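Local coordinates for protein AvrRxo1-ORF1 (Xanthomonas oryzae pv. oryzicola, PDB 4Z8T) that is a type III effector that binds its partner AvrRxo1-ORF2 and, with its polynucleotide kinase domain, probably phosphorylates a nucleotide-type substrate, at residues Asp45-Ser50 and Asp135-Gly140; Arg142-Lys145 and Ile151-Ile154. All blocks are in the same frame, centred on the assembly; numbering follows the deposited sequence.

Contact 1: residues Asp45-Ser50 and Asp135-Gly140; sequences DQARSS and DRFEGG
Two first torsions set the contact: Phe-137 turns CG away from its own backbone N (chi1 175°), and Arg-48 holds CG opposite its carbonyl carbon, then runs extended to NE; the two side chains run past each other in opposite directions. The setting is a helix-helix crossing in the kinase-like P-loop domain, between helices 34-60 and 123-141; the local axes approach to 10.5 Å at a signed angle of -41°. Ala-47 supplies the CH-pi contact, its CB standing 3.9 Å from the Phe-137 ring centroid, over one face though offset toward the rim. Leu-44 and Ala-51 of helix 34-60 also touch the Phe-137 side chain, while Arg-48 CG meets the ring at its edge. Farther out, the Arg-48 guanidinium reaches the backbone of helix 123-141: NH2 donates to Arg-136 O at 3.3 Å, a long bond bent to 140°. The acceptor lies in the guanidinium plane, but the donor sits well above the carbonyl plane, on the face opposite Gly-140 N, whose helical bond the oxygen also accepts. Arg-48 NH2 also lies over one face of the Arg-136 guanidinium, with the two planes steeply inclined; the like charges probably repel somewhat. A water completes the grip, accepting from Arg-48 NE at 2.6 Å and donating to Phe-137 O at 2.7 Å.

Contact 2: residues Arg142-Lys145 and Ile151-Ile154; sequences RSQK and IASI
Lys-145 lays the outer part of its side chain across Ile-151, the two chains meeting at a slant, with Lys-145 CE 3.6 Å from Ile-151 CD1. Bends at chi2 and chi4 (both close to -60°) fold the lysine back over its own segment, where NZ donates to Ser-143 O at 2.8 Å. The aliphatic carbons are thereby left against the isoleucine while the ammonium group is held by a backbone carbonyl; Ile-151 CD1 also comes within 4.0 Å of Ser-143 CA, about a right angle away from Lys-145 CE. Beneath this overlap the two segments do not pair as regular strands but share a single beta bridge between Lys-145 and Ile-151. Its evidence is the 4.5 Å approach of Lys-145 CA to Ile-151 CA and the bond that crosses these segments, from Ala-152 N to Gln-144 O, 2.8 Å long and nearly straight at 167°. Ala-152 CB packs close to the same carbonyl, 3.4 Å from Gln-144 O. Gln-144 bends at chi2 and uses its amide within its own segment: NE2 donates to Lys-145 O at 3.0 Å, with the acceptor near the amide plane. The whole closes a surface loop that leads from helix 123-141 into strand 154-157, one of the two outermost strands of the sheet within this chain. Arg-142 reaches helix 163-176 through a salt bridge to Glu-175, Arg-178 donates to the carbonyls of Arg-142 and Ala-152, Ala-152 touches Ala-55 of helix 34-60, and Ile-154 pairs by backbone bonds with strand 66-71.

The centres of contacts 1 and 2 lie about 11 Å apart. The two follow one another along the chain: contact 1 involves the C-terminal end of helix 123-141, and contact 2 lies in the loop that carries the chain on to strand 154-157. Contact 1 is partly buried and joins two helices distant in sequence; its inner side is apolar and aromatic, its outer side cationic and hydrated. Contact 2 is a surface contact within one loop, where one backbone bond is joined by aliphatic overlap, Ile-151 against the aliphatic part of Lys-145 giving the closest side-chain approach. Helix 34-60 is common to both, forming one side of contact 1 and touching Ala-152 and Ser-153 in contact 2.

Contact 1: residues Asp45-Ser50 and Asp135-Gly140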
loop_
_atom_site.group_PDB
_atom_site.type_symbol
_atom_site.label_atom_id
_atom_site.label_comp_id
_atom_site.label_asym_id
_atom_site.label_seq_id
_atom_site.Cartn_x
_atom_site.Cartn_y
_atom_site.Cartn_z
ATOM N N ASP A 45 14.145 -43.516 -12.058
ATOM C CA ASP A 45 14.692 -44.479 -11.106
ATOM C C ASP A 45 15.450 -43.767 -9.997
ATOM O O ASP A 45 15.328 -44.120 -8.818
ATOM C CB ASP A 45 15.622 -45.480 -11.801
ATOM C CG ASP A 45 14.872 -46.495 -12.638
ATOM O OD1 ASP A 45 13.656 -46.679 -12.425
ATOM O OD2 ASP A 45 15.508 -47.128 -13.508
ATOM N N GLN A 46 16.232 -42.760 -10.377
ATOM C CA GLN A 46 17.017 -42.015 -9.403
ATOM C C GLN A 46 16.106 -41.274 -8.422
ATOM O O GLN A 46 16.303 -41.329 -7.206
ATOM C CB GLN A 46 17.938 -41.018 -10.109
ATOM C CG GLN A 46 19.070 -41.678 -10.891
ATOM C CD GLN A 46 19.932 -40.671 -11.643
ATOM O OE1 GLN A 46 19.682 -39.460 -11.606
ATOM N NE2 GLN A 46 20.959 -41.169 -12.324
ATOM N N ALA A 47 15.116 -40.582 -8.970
ATOM C CA ALA A 47 14.185 -39.791 -8.163
ATOM C C ALA A 47 13.402 -40.695 -7.220
ATOM O O ALA A 47 13.181 -40.371 -6.042
ATOM C CB ALA A 47 13.240 -39.017 -9.074
ATOM N N ARG A 48 12.978 -41.842 -7.733
ATOM C CA ARG A 48 12.233 -42.789 -6.911
ATOM C C ARG A 48 13.076 -43.346 -5.778
ATOM O O ARG A 48 12.591 -43.515 -4.654
ATOM C CB ARG A 48 11.642 -43.896 -7.791
ATOM C CG ARG A 48 10.473 -43.374 -8.608
ATOM C CD ARG A 48 10.007 -44.323 -9.696
ATOM N NE ARG A 48 8.864 -43.740 -10.404
ATOM C CZ ARG A 48 8.486 -44.044 -11.644
ATOM N NH1 ARG A 48 9.155 -44.938 -12.364
ATOM N NH2 ARG A 48 7.423 -43.441 -12.164
ATOM N N SER A 49 14.346 -43.609 -6.061
ATOM C CA SER A 49 15.252 -44.076 -5.023
ATOM C C SER A 49 15.380 -43.022 -3.931
ATOM O O SER A 49 15.297 -43.334 -2.743
ATOM C CB SER A 49 16.621 -44.418 -5.614
ATOM O OG SER A 49 17.495 -44.863 -4.593
ATOM N N SER A 50 15.547 -41.767 -4.340
ATOM C CA SER A 50 15.685 -40.679 -3.387
ATOM C C SER A 50 14.408 -40.526 -2.578
ATOM O O SER A 50 14.464 -40.327 -1.368
ATOM C CB SER A 50 16.007 -39.369 -4.102
ATOM O OG SER A 50 17.310 -39.425 -4.669
ATOM N N ASP A 135 5.218 -35.509 -13.334
ATOM C CA ASP A 135 3.881 -36.078 -13.228
ATOM C C ASP A 135 3.934 -37.595 -13.186
ATOM O O ASP A 135 3.162 -38.239 -12.467
ATOM C CB ASP A 135 3.006 -35.601 -14.385
ATOM C CG ASP A 135 2.672 -34.138 -14.283
ATOM O OD1 ASP A 135 2.753 -33.586 -13.165
ATOM O OD2 ASP A 135 2.317 -33.537 -15.321
ATOM N N ARG A 136 4.847 -38.178 -13.954
ATOM C CA ARG A 136 5.042 -39.613 -13.875
ATOM C C ARG A 136 5.609 -39.995 -12.510
ATOM O O ARG A 136 5.220 -41.004 -11.921
ATOM C CB ARG A 136 5.956 -40.092 -15.005
ATOM C CG ARG A 136 6.263 -41.561 -14.928
ATOM C CD ARG A 136 6.084 -42.280 -16.263
ATOM N NE ARG A 136 6.874 -43.508 -16.285
ATOM C CZ ARG A 136 6.576 -44.602 -15.590
ATOM N NH1 ARG A 136 7.363 -45.665 -15.664
ATOM N NH2 ARG A 136 5.495 -44.639 -14.821
ATOM N N PHE A 137 6.506 -39.156 -11.998
ATOM C CA PHE A 137 7.130 -39.388 -10.700
ATOM C C PHE A 137 6.053 -39.339 -9.609
ATOM O O PHE A 137 5.946 -40.252 -8.785
ATOM C CB PHE A 137 8.238 -38.342 -10.492
ATOM C CG PHE A 137 8.907 -38.384 -9.142
ATOM C CD1 PHE A 137 9.345 -39.573 -8.580
ATOM C CD2 PHE A 137 9.134 -37.203 -8.452
ATOM C CE1 PHE A 137 9.972 -39.584 -7.342
ATOM C CE2 PHE A 137 9.769 -37.204 -7.218
ATOM C CZ PHE A 137 10.190 -38.393 -6.664
ATOM N N GLU A 138 5.229 -38.299 -9.637
ATOM C CA GLU A 138 4.170 -38.149 -8.642
ATOM C C GLU A 138 3.144 -39.278 -8.742
ATOM O O GLU A 138 2.645 -39.769 -7.725
ATOM C CB GLU A 138 3.485 -36.788 -8.800
ATOM C CG GLU A 138 2.386 -36.512 -7.771
ATOM C CD GLU A 138 1.627 -35.238 -8.064
ATOM O OE1 GLU A 138 2.273 -34.171 -8.183
ATOM O OE2 GLU A 138 0.379 -35.299 -8.174
ATOM N N GLY A 139 2.833 -39.691 -9.966
ATOM C CA GLY A 139 1.889 -40.778 -10.173
ATOM C C GLY A 139 2.310 -42.072 -9.505
ATOM O O GLY A 139 1.487 -42.765 -8.893
ATOM N N GLY A 140 3.589 -42.407 -9.625
ATOM C CA GLY A 140 4.124 -43.614 -9.031
ATOM C C GLY A 140 4.227 -43.516 -7.521
ATOM O O GLY A 140 4.215 -44.534 -6.829
HETATM O O HOH W 1 7.200 -42.612 -8.779
#

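Contact 2: residues Arg142-Lys145 and Ile151-Ile154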
loop_
_atom_site.group_PDB
_atom_site.type_symbol
_atom_site.label_atom_id
_atom_site.label_comp_id
_atom_site.label_asym_id
_atom_site.label_seq_id
_atom_site.Cartn_x
_atom_site.Cartn_y
_atom_site.Cartn_z
ATOM N N ARG A 142 2.013 -42.003 -5.620
ATOM C CA ARG A 142 0.668 -41.985 -5.063
ATOM C C ARG A 142 0.396 -43.150 -4.121
ATOM O O ARG A 142 0.002 -42.956 -3.007
ATOM C CB ARG A 142 -0.377 -41.912 -6.181
ATOM C CG ARG A 142 -1.817 -41.645 -5.786
ATOM C CD ARG A 142 -2.744 -41.224 -6.989
ATOM N NE ARG A 142 -4.045 -40.683 -6.570
ATOM C CZ ARG A 142 -4.391 -39.403 -6.695
ATOM N NH1 ARG A 142 -5.565 -38.978 -6.272
ATOM N NH2 ARG A 142 -3.569 -38.530 -7.248
ATOM N N SER A 143 0.646 -44.352 -4.597
ATOM C CA SER A 143 0.402 -45.540 -3.778
ATOM C C SER A 143 1.680 -46.263 -3.371
ATOM O O SER A 143 1.640 -47.421 -2.945
ATOM C CB SER A 143 -0.558 -46.493 -4.497
ATOM O OG SER A 143 -0.118 -46.749 -5.820
ATOM N N GLN A 144 2.812 -45.568 -3.484
ATOM C CA GLN A 144 4.099 -46.113 -3.063
ATOM C C GLN A 144 4.122 -46.479 -1.574
ATOM O O GLN A 144 3.705 -45.686 -0.715
ATOM C CB GLN A 144 5.214 -45.102 -3.358
ATOM C CG GLN A 144 6.594 -45.586 -2.976
ATOM C CD GLN A 144 7.038 -46.761 -3.817
ATOM O OE1 GLN A 144 6.967 -46.716 -5.046
ATOM N NE2 GLN A 144 7.483 -47.827 -3.160
ATOM N N LYS A 145 4.611 -47.682 -1.272
ATOM C CA LYS A 145 4.723 -48.145 0.106
ATOM C C LYS A 145 6.175 -48.229 0.547
ATOM O O LYS A 145 7.087 -48.364 -0.273
ATOM C CB LYS A 145 4.106 -49.540 0.259
ATOM C CG LYS A 145 2.702 -49.684 -0.294
ATOM C CD LYS A 145 1.695 -48.844 0.469
ATOM C CE LYS A 145 0.255 -49.199 0.071
ATOM N NZ LYS A 145 -0.026 -48.953 -1.373
ATOM N N ILE A 151 1.945 -46.399 3.563
ATOM C CA ILE A 151 2.022 -45.436 2.474
ATOM C C ILE A 151 3.232 -44.538 2.720
ATOM O O ILE A 151 3.459 -44.081 3.840
ATOM C CB ILE A 151 0.715 -44.609 2.399
ATOM C CG1 ILE A 151 -0.389 -45.436 1.728
ATOM C CG2 ILE A 151 0.911 -43.318 1.636
ATOM C CD1 ILE A 151 -0.212 -45.605 0.217
ATOM N N ALA A 152 4.018 -44.290 1.673
ATOM C CA ALA A 152 5.197 -43.440 1.778
ATOM C C ALA A 152 4.836 -41.963 1.931
ATOM O O ALA A 152 4.013 -41.435 1.188
ATOM C CB ALA A 152 6.066 -43.613 0.538
ATOM N N SER A 153 5.487 -41.292 2.873
ATOM C CA SER A 153 5.385 -39.836 2.961
ATOM C C SER A 153 6.098 -39.227 1.766
ATOM O O SER A 153 7.090 -39.775 1.271
ATOM C CB SER A 153 6.026 -39.321 4.246
ATOM O OG SER A 153 5.180 -39.575 5.358
ATOM N N ILE A 154 5.590 -38.098 1.294
ATOM C CA ILE A 154 6.146 -37.461 0.104
ATOM C C ILE A 154 6.223 -35.958 0.315
ATOM O O ILE A 154 5.575 -35.407 1.201
ATOM C CB ILE A 154 5.321 -37.777 -1.175
ATOM C CG1 ILE A 154 3.898 -37.215 -1.061
ATOM C CG2 ILE A 154 5.288 -39.273 -1.442
ATOM C CD1 ILE A 154 3.016 -37.488 -2.300
#